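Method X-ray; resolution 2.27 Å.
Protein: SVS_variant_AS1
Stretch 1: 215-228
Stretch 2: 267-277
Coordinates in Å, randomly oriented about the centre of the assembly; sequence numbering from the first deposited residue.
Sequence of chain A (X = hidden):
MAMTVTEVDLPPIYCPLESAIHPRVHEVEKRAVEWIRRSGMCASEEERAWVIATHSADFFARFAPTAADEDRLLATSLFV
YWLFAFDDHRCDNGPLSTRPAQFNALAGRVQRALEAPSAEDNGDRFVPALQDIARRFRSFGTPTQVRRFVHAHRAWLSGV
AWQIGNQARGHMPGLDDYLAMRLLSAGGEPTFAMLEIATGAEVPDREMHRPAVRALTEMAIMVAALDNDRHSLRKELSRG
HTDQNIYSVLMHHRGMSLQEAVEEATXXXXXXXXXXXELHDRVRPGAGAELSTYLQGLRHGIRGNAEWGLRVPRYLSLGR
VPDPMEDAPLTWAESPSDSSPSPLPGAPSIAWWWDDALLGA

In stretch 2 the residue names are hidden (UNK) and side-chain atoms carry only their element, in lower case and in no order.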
ATOM      1  N   ALA A 215       3.440   3.486  15.733  1.00 22.52           N
ATOM      2  CA  ALA A 215       4.560   4.435  15.959  1.00 23.41           C
ATOM      3  C   ALA A 215       5.827   3.674  16.361  1.00 23.87           C
ATOM      4  O   ALA A 215       6.918   4.038  15.893  1.00 25.42           O
ATOM      5  CB  ALA A 215       4.202   5.471  16.972  1.00 22.28           C
ATOM      6  N   LEU A 216       5.714   2.633  17.170  1.00 23.20           N
ATOM      7  CA  LEU A 216       6.914   1.837  17.576  1.00 24.21           C
ATOM      8  C   LEU A 216       7.469   1.176  16.323  1.00 22.80           C
ATOM      9  O   LEU A 216       8.673   1.101  16.194  1.00 23.53           O
ATOM     10  CB  LEU A 216       6.525   0.770  18.618  1.00 24.23           C
ATOM     11  CG  LEU A 216       6.329   1.292  20.036  1.00 23.58           C
ATOM     12  CD1 LEU A 216       5.706   0.217  20.932  1.00 25.81           C
ATOM     13  CD2 LEU A 216       7.650   1.765  20.638  1.00 23.08           C
ATOM     14  N   THR A 217       6.599   0.747  15.413  1.00 22.22           N
ATOM     15  CA  THR A 217       7.012   0.052  14.178  1.00 22.47           C
ATOM     16  C   THR A 217       7.746   1.064  13.276  1.00 24.43           C
ATOM     17  O   THR A 217       8.873   0.763  12.778  1.00 24.26           O
ATOM     18  CB  THR A 217       5.817  -0.627  13.500  1.00 23.97           C
ATOM     19  OG1 THR A 217       5.216  -1.594  14.373  1.00 23.30           O
ATOM     20  CG2 THR A 217       6.247  -1.315  12.223  1.00 24.00           C
ATOM     21  N   GLU A 218       7.141   2.234  13.069  1.00 24.26           N
ATOM     22  CA  GLU A 218       7.762   3.302  12.257  1.00 22.73           C
ATOM     23  C   GLU A 218       9.125   3.662  12.866  1.00 22.40           C
ATOM     24  O   GLU A 218      10.088   3.782  12.111  1.00 20.31           O
ATOM     25  CB  GLU A 218       6.784   4.456  12.128  1.00 23.82           C
ATOM     26  CG  GLU A 218       5.665   4.186  11.139  1.00 22.40           C
ATOM     27  CD  GLU A 218       5.045   5.448  10.572  1.00 24.27           C
ATOM     28  OE1 GLU A 218       5.342   6.535  11.124  1.00 26.18           O
ATOM     29  OE2 GLU A 218       4.263   5.356   9.584  1.00 23.30           O
ATOM     30  N   MET A 219       9.227   3.740  14.191  1.00 22.70           N
ATOM     31  CA  MET A 219      10.473   4.185  14.843  1.00 24.35           C
ATOM     32  C   MET A 219      11.528   3.118  14.613  1.00 24.56           C
ATOM     33  O   MET A 219      12.696   3.477  14.276  1.00 24.92           O
ATOM     34  CB  MET A 219      10.254   4.465  16.331  1.00 24.11           C
ATOM     35  CG  MET A 219       9.573   5.814  16.490  1.00 24.89           C
ATOM     36  SD  MET A 219       9.550   6.545  18.102  1.00 24.95           S
ATOM     37  CE  MET A 219       8.098   5.728  18.771  1.00 24.09           C
ATOM     38  N   ALA A 220      11.139   1.857  14.765  1.00 22.47           N
ATOM     39  CA  ALA A 220      12.067   0.739  14.544  1.00 22.16           C
ATOM     40  C   ALA A 220      12.599   0.859  13.120  1.00 23.06           C
ATOM     41  O   ALA A 220      13.823   0.698  12.911  1.00 22.48           O
ATOM     42  CB  ALA A 220      11.375  -0.568  14.793  1.00 23.78           C
ATOM     43  N   ILE A 221      11.694   1.118  12.168  1.00 25.27           N
ATOM     44  CA  ILE A 221      12.008   1.186  10.713  1.00 23.58           C
ATOM     45  C   ILE A 221      12.937   2.371  10.456  1.00 21.98           C
ATOM     46  O   ILE A 221      13.904   2.192   9.721  1.00 21.51           O
ATOM     47  CB  ILE A 221      10.721   1.233   9.882  1.00 24.80           C
ATOM     48  CG1 ILE A 221      10.028  -0.123   9.924  1.00 25.38           C
ATOM     49  CG2 ILE A 221      10.968   1.672   8.445  1.00 24.03           C
ATOM     50  CD1 ILE A 221       8.628  -0.080   9.357  1.00 26.18           C
ATOM     51  N   MET A 222      12.683   3.509  11.090  1.00 24.52           N
ATOM     52  CA  MET A 222      13.419   4.767  10.859  1.00 23.58           C
ATOM     53  C   MET A 222      14.829   4.624  11.421  1.00 25.07           C
ATOM     54  O   MET A 222      15.755   5.088  10.771  1.00 27.59           O
ATOM     55  CB  MET A 222      12.706   5.957  11.497  1.00 26.53           C
ATOM     56  CG  MET A 222      13.257   7.316  11.026  1.00 28.97           C
ATOM     57  SD  MET A 222      12.914   7.660   9.264  1.00 32.07           S
ATOM     58  CE  MET A 222      11.324   8.426   9.478  1.00 37.64           C
ATOM     59  N   VAL A 223      15.011   3.959  12.560  1.00 26.80           N
ATOM     60  CA  VAL A 223      16.369   3.765  13.143  1.00 25.74           C
ATOM     61  C   VAL A 223      17.152   2.825  12.225  1.00 26.93           C
ATOM     62  O   VAL A 223      18.308   3.168  11.900  1.00 26.23           O
ATOM     63  CB  VAL A 223      16.338   3.246  14.585  1.00 25.59           C
ATOM     64  CG1 VAL A 223      17.749   2.921  15.070  1.00 25.62           C
ATOM     65  CG2 VAL A 223      15.645   4.230  15.518  1.00 24.94           C
ATOM     66  N   ALA A 224      16.538   1.718  11.787  1.00 26.41           N
ATOM     67  CA  ALA A 224      17.162   0.727  10.874  1.00 27.50           C
ATOM     68  C   ALA A 224      17.567   1.408   9.563  1.00 26.48           C
ATOM     69  O   ALA A 224      18.654   1.097   9.047  1.00 27.48           O
ATOM     70  CB  ALA A 224      16.224  -0.427  10.572  1.00 28.40           C
ATOM     71  N   ALA A 225      16.686   2.237   9.004  1.00 24.69           N
ATOM     72  CA  ALA A 225      16.949   3.037   7.788  1.00 25.39           C
ATOM     73  C   ALA A 225      18.185   3.923   7.990  1.00 23.96           C
ATOM     74  O   ALA A 225      19.023   3.981   7.119  1.00 27.24           O
ATOM     75  CB  ALA A 225      15.750   3.885   7.444  1.00 27.48           C
ATOM     76  N   LEU A 226      18.259   4.654   9.084  1.00 26.63           N
ATOM     77  CA  LEU A 226      19.351   5.632   9.339  1.00 25.77           C
ATOM     78  C   LEU A 226      20.620   4.857   9.704  1.00 28.58           C
ATOM     79  O   LEU A 226      21.718   5.320   9.379  1.00 28.86           O
ATOM     80  CB  LEU A 226      18.906   6.583  10.455  1.00 25.75           C
ATOM     81  CG  LEU A 226      17.768   7.543  10.120  1.00 25.29           C
ATOM     82  CD1 LEU A 226      17.446   8.387  11.332  1.00 28.46           C
ATOM     83  CD2 LEU A 226      18.107   8.435   8.948  1.00 25.48           C
ATOM     84  N   ASP A 227      20.485   3.700  10.354  1.00 29.17           N
ATOM     85  CA  ASP A 227      21.638   2.780  10.535  1.00 31.63           C
ATOM     86  C   ASP A 227      22.103   2.329   9.145  1.00 30.10           C
ATOM     87  O   ASP A 227      23.315   2.326   8.918  1.00 29.54           O
ATOM     88  CB  ASP A 227      21.322   1.679  11.558  1.00 32.50           C
ATOM     89  CG  ASP A 227      21.272   2.227  12.976  1.00 32.16           C
ATOM     90  OD1 ASP A 227      21.616   3.419  13.160  1.00 31.75           O
ATOM     91  OD2 ASP A 227      20.850   1.501  13.871  1.00 30.98           O
ATOM     92  N   ASN A 228      21.194   2.035   8.213  1.00 31.56           N
ATOM     93  CA  ASN A 228      21.591   1.655   6.830  1.00 32.30           C
ATOM     94  C   ASN A 228      22.257   2.861   6.129  1.00 34.06           C
ATOM     95  O   ASN A 228      23.270   2.631   5.454  1.00 32.67           O
ATOM     96  CB  ASN A 228      20.456   0.989   6.042  1.00 35.22           C
ATOM     97  CG  ASN A 228      20.140  -0.407   6.552  1.00 41.89           C
ATOM     98  OD1 ASN A 228      21.013  -1.081   7.090  1.00 42.42           O
ATOM     99  ND2 ASN A 228      18.892  -0.837   6.429  1.00 40.70           N
ATOM    100  N   UNK A 267      22.743  12.398  16.124  1.00 29.34           N
ATOM    101  CA  UNK A 267      21.904  13.052  17.077  1.00 30.78           C
ATOM    102  C   UNK A 267      20.428  12.785  16.843  1.00 28.26           C
ATOM    103  O   UNK A 267      19.752  12.332  17.698  1.00 25.61           O
ATOM    104  c   UNK A 267      23.316  14.906  18.024  1.00 37.93           C
ATOM    105  c   UNK A 267      23.492  16.398  18.047  1.00 39.59           C
ATOM    106  c   UNK A 267      22.188  14.528  17.113  1.00 32.08           C
ATOM    107  n   UNK A 267      25.086  17.749  19.286  1.00 50.81           N
ATOM    108  c   UNK A 267      24.928  16.780  18.196  1.00 44.11           C
ATOM    109  N   UNK A 268      19.951  13.051  15.657  1.00 28.61           N
ATOM    110  CA  UNK A 268      18.568  12.834  15.397  1.00 31.19           C
ATOM    111  C   UNK A 268      18.141  11.355  15.421  1.00 28.27           C
ATOM    112  O   UNK A 268      17.080  11.056  15.835  1.00 27.73           O
ATOM    113  c   UNK A 268      18.668  13.252  12.842  1.00 38.25           C
ATOM    114  c   UNK A 268      17.996  12.018  12.318  1.00 44.11           C
ATOM    115  c   UNK A 268      18.505  14.415  11.906  1.00 41.15           C
ATOM    116  c   UNK A 268      18.103  13.605  14.178  1.00 34.19           C
ATOM    117  N   UNK A 269      19.021  10.466  15.025  1.00 26.92           N
ATOM    118  CA  UNK A 269      18.778   8.996  14.989  1.00 28.45           C
ATOM    119  C   UNK A 269      18.654   8.518  16.436  1.00 27.13           C
ATOM    120  O   UNK A 269      17.699   7.786  16.761  1.00 29.87           O
ATOM    121  c   UNK A 269      20.968   4.115  16.506  1.00 31.20           C
ATOM    122  n   UNK A 269      21.101   4.741  17.664  1.00 29.67           N
ATOM    123  n   UNK A 269      21.069   2.801  16.454  1.00 34.82           N
ATOM    124  c   UNK A 269      20.599   6.256  15.364  1.00 31.51           C
ATOM    125  c   UNK A 269      19.872   6.790  14.159  1.00 29.87           C
ATOM    126  n   UNK A 269      20.725   4.803  15.402  1.00 33.35           N
ATOM    127  c   UNK A 269      19.893   8.314  14.178  1.00 29.56           C
ATOM    128  N   UNK A 270      19.560   8.988  17.289  1.00 26.20           N
ATOM    129  CA  UNK A 270      19.582   8.658  18.729  1.00 27.43           C
ATOM    130  C   UNK A 270      18.315   9.210  19.406  1.00 28.74           C
ATOM    131  O   UNK A 270      17.727   8.512  20.234  1.00 26.57           O
ATOM    132  c   UNK A 270      20.865   9.182  19.361  1.00 27.99           C
ATOM    133  o   UNK A 270      22.026   7.350  18.344  1.00 25.71           O
ATOM    134  o   UNK A 270      23.176   8.809  19.501  1.00 24.19           O
ATOM    135  c   UNK A 270      22.116   8.375  19.050  1.00 25.27           C
ATOM    136  N   UNK A 271      17.874  10.406  19.035  1.00 29.85           N
ATOM    137  CA  UNK A 271      16.635  10.981  19.597  1.00 30.90           C
ATOM    138  C   UNK A 271      15.472  10.023  19.275  1.00 28.79           C
ATOM    139  O   UNK A 271      14.663   9.752  20.172  1.00 27.34           O
ATOM    140  c   UNK A 271      14.802  14.370  18.919  1.00 43.66           C
ATOM    141  n   UNK A 271      16.623  17.508  19.392  1.00 35.62           N
ATOM    142  n   UNK A 271      14.399  17.109  19.451  1.00 29.83           N
ATOM    143  c   UNK A 271      15.120  13.003  19.482  1.00 44.13           C
ATOM    144  c   UNK A 271      16.458  12.410  19.077  1.00 35.75           C
ATOM    145  n   UNK A 271      15.848  15.366  19.104  1.00 44.30           N
ATOM    146  c   UNK A 271      15.621  16.664  19.296  1.00 33.75           C
ATOM    147  N   UNK A 272      15.397   9.497  18.048  1.00 27.25           N
ATOM    148  CA  UNK A 272      14.283   8.607  17.614  1.00 25.78           C
ATOM    149  C   UNK A 272      14.382   7.282  18.385  1.00 26.55           C
ATOM    150  O   UNK A 272      13.336   6.795  18.842  1.00 25.21           O
ATOM    151  c   UNK A 272      13.234   7.370  15.698  1.00 24.77           C
ATOM    152  c   UNK A 272      14.048   9.706  15.341  1.00 25.54           C
ATOM    153  c   UNK A 272      14.332   9.613  13.851  1.00 25.82           C
ATOM    154  c   UNK A 272      14.276   8.398  16.091  1.00 25.33           C
ATOM    155  N   UNK A 273      15.580   6.729  18.580  1.00 28.65           N
ATOM    156  CA  UNK A 273      15.716   5.462  19.348  1.00 28.66           C
ATOM    157  C   UNK A 273      15.291   5.679  20.808  1.00 29.21           C
ATOM    158  O   UNK A 273      14.600   4.829  21.327  1.00 26.04           O
ATOM    159  c   UNK A 273      17.142   4.927  19.263  1.00 29.53           C
ATOM    160  c   UNK A 273      18.727   3.075  19.666  1.00 29.26           C
ATOM    161  c   UNK A 273      17.336   3.579  19.945  1.00 27.24           C
ATOM    162  c   UNK A 273      16.292   2.572  19.475  1.00 28.94           C
ATOM    163  N   UNK A 274      15.632   6.806  21.421  1.00 32.39           N
ATOM    164  CA  UNK A 274      15.184   7.147  22.803  1.00 34.98           C
ATOM    165  C   UNK A 274      13.652   7.224  22.890  1.00 31.35           C
ATOM    166  O   UNK A 274      13.078   6.716  23.868  1.00 29.80           O
ATOM    167  c   UNK A 274      17.819   7.272  24.192  1.00 51.07           C
ATOM    168  c   UNK A 274      16.803   8.393  24.382  1.00 51.51           C
ATOM    169  c   UNK A 274      17.515   9.720  24.537  1.00 58.25           C
ATOM    170  c   UNK A 274      15.806   8.478  23.227  1.00 40.73           C
ATOM    171  N   UNK A 275      12.995   7.864  21.929  1.00 25.80           N
ATOM    172  CA  UNK A 275      11.527   7.889  21.956  1.00 27.38           C
ATOM    173  C   UNK A 275      11.012   6.450  21.775  1.00 24.99           C
ATOM    174  O   UNK A 275      10.106   6.075  22.494  1.00 24.27           O
ATOM    175  c   UNK A 275       6.486   8.798  23.030  1.00 27.59           C
ATOM    176  n   UNK A 275       6.891   8.605  24.267  1.00 31.75           N
ATOM    177  n   UNK A 275       7.352   9.042  22.058  1.00 26.96           N
ATOM    178  n   UNK A 275       5.208   8.722  22.760  1.00 28.84           N
ATOM    179  c   UNK A 275      10.975   8.877  20.936  1.00 26.67           C
ATOM    180  c   UNK A 275       8.793   9.108  22.223  1.00 25.82           C
ATOM    181  c   UNK A 275       9.459   8.866  20.887  1.00 26.67           C
ATOM    182  N   UNK A 276      11.624   5.656  20.930  1.00 24.99           N
ATOM    183  CA  UNK A 276      11.197   4.287  20.769  1.00 25.98           C
ATOM    184  C   UNK A 276      11.301   3.510  22.096  1.00 25.78           C
ATOM    185  O   UNK A 276      10.420   2.827  22.446  1.00 25.28           O
ATOM    186  c   UNK A 276      11.953   3.592  19.642  1.00 25.95           C
ATOM    187  c   UNK A 276      11.567  -0.606  19.711  1.00 22.23           C
ATOM    188  c   UNK A 276      10.956   1.464  18.807  1.00 22.60           C
ATOM    189  c   UNK A 276      12.570   1.352  20.496  1.00 23.39           C
ATOM    190  c   UNK A 276      12.428   0.015  20.545  1.00 21.66           C
ATOM    191  c   UNK A 276      10.828   0.121  18.831  1.00 22.54           C
ATOM    192  c   UNK A 276      11.822   2.101  19.654  1.00 24.49           C
ATOM    193  N   UNK A 277      12.389   3.664  22.817  1.00 26.10           N
ATOM    194  CA  UNK A 277      12.571   2.988  24.072  1.00 29.95           C
ATOM    195  C   UNK A 277      11.561   3.450  25.106  1.00 30.40           C
ATOM    196  O   UNK A 277      11.033   2.661  25.841  1.00 26.48           O
ATOM    197  c   UNK A 277      16.406   3.163  24.095  1.00 30.33           C
ATOM    198  c   UNK A 277      15.106   1.099  23.678  1.00 30.06           C
ATOM    199  c   UNK A 277      15.085   2.594  23.716  1.00 30.76           C
ATOM    200  c   UNK A 277      13.990   3.154  24.588  1.00 29.36           C
TER

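Two helices of one chain run nearly antiparallel, their directions 151° apart and their axes approaching to 9.4 Å, so the start of stretch 2 lies by the end of stretch 1.

Position 267 carries four carbons in a row ending in a nitrogen. The chain is exposed and out of reach of stretch 1, as suits a charged amine: K267.

Position 268 has four carbons forked at the second. Its CB points sideways, yet one terminal carbon comes within 3.8 Å of CD1 of L226. The fork makes it L268, and the touching atom is CD1.

Position 269 shows three carbons, a nitrogen, then a carbon bearing two more nitrogens. Its CB points toward stretch 1, and the planar group at its end reaches the carboxylate of D227. This is R269. NE donates to OD1 of D227 at 2.8 Å and NH2 to OD2 of D227 at 2.9 Å, a two-pronged salt bridge. V223 covers one face of the guanidinium, its CG1 3.5 Å from NE of R269, while D227 OD1 lies at the edge, where N-H groups can point at it.

Position 270 has two carbons, the second carrying two oxygens, and its CB points away. It is D270, which does not touch stretch 1 but helps from behind: its OD1 accepts from NH1 of R269 at 2.9 Å, a second salt bridge.

Position 271 repeats the pattern of three carbons, nitrogen, and a carbon with two nitrogens, but is out of reach of stretch 1. R271 finds its partners elsewhere in the structure.

Position 272 has four carbons forked at the first, one arm two carbons long, set as a knob among M219, M222, V223 and L226: I272. Its CD1 lies 3.8 Å from CG of M222, and its CG2 4.0 Å from CG2 of V223.

Position 273 has four carbons forked at the second and points sideways, its CB 4.1 Å from CG2 of V223. It is L273.

Position 274, again four carbons forked at the second, points away and makes no contact: L274.

Position 275 ends in a carbon with two nitrogens, after three carbons and a nitrogen, and a carbon of the chain lies near SD of M219: R275, with CG 3.6 Å from SD of M219.

Position 276 is one carbon and a six-carbon ring beside L216, M219 and A220: F276. CB of M219 lies at the ring's edge, 3.8 Å from CB of F276; CD2 of L216 is 3.8 Å from CD2 of F276, and CB of A220 is 4.1 Å from CE2 of F276.

Position 277 has four carbons forked at the second and points away: L277.

The rule is spacing. Positions 269, 272 and 276, three and four residues apart, return to the same side of the helix and bury the most surface in stretch 2. I272 supplies the knob, F276 packs beside M219 and the small A220, and R269 pairs its charge with D227 while V223 covers its face. Together the stretches bury 624 Å².

Stretch 2 267-277: KLRDRILLRFL
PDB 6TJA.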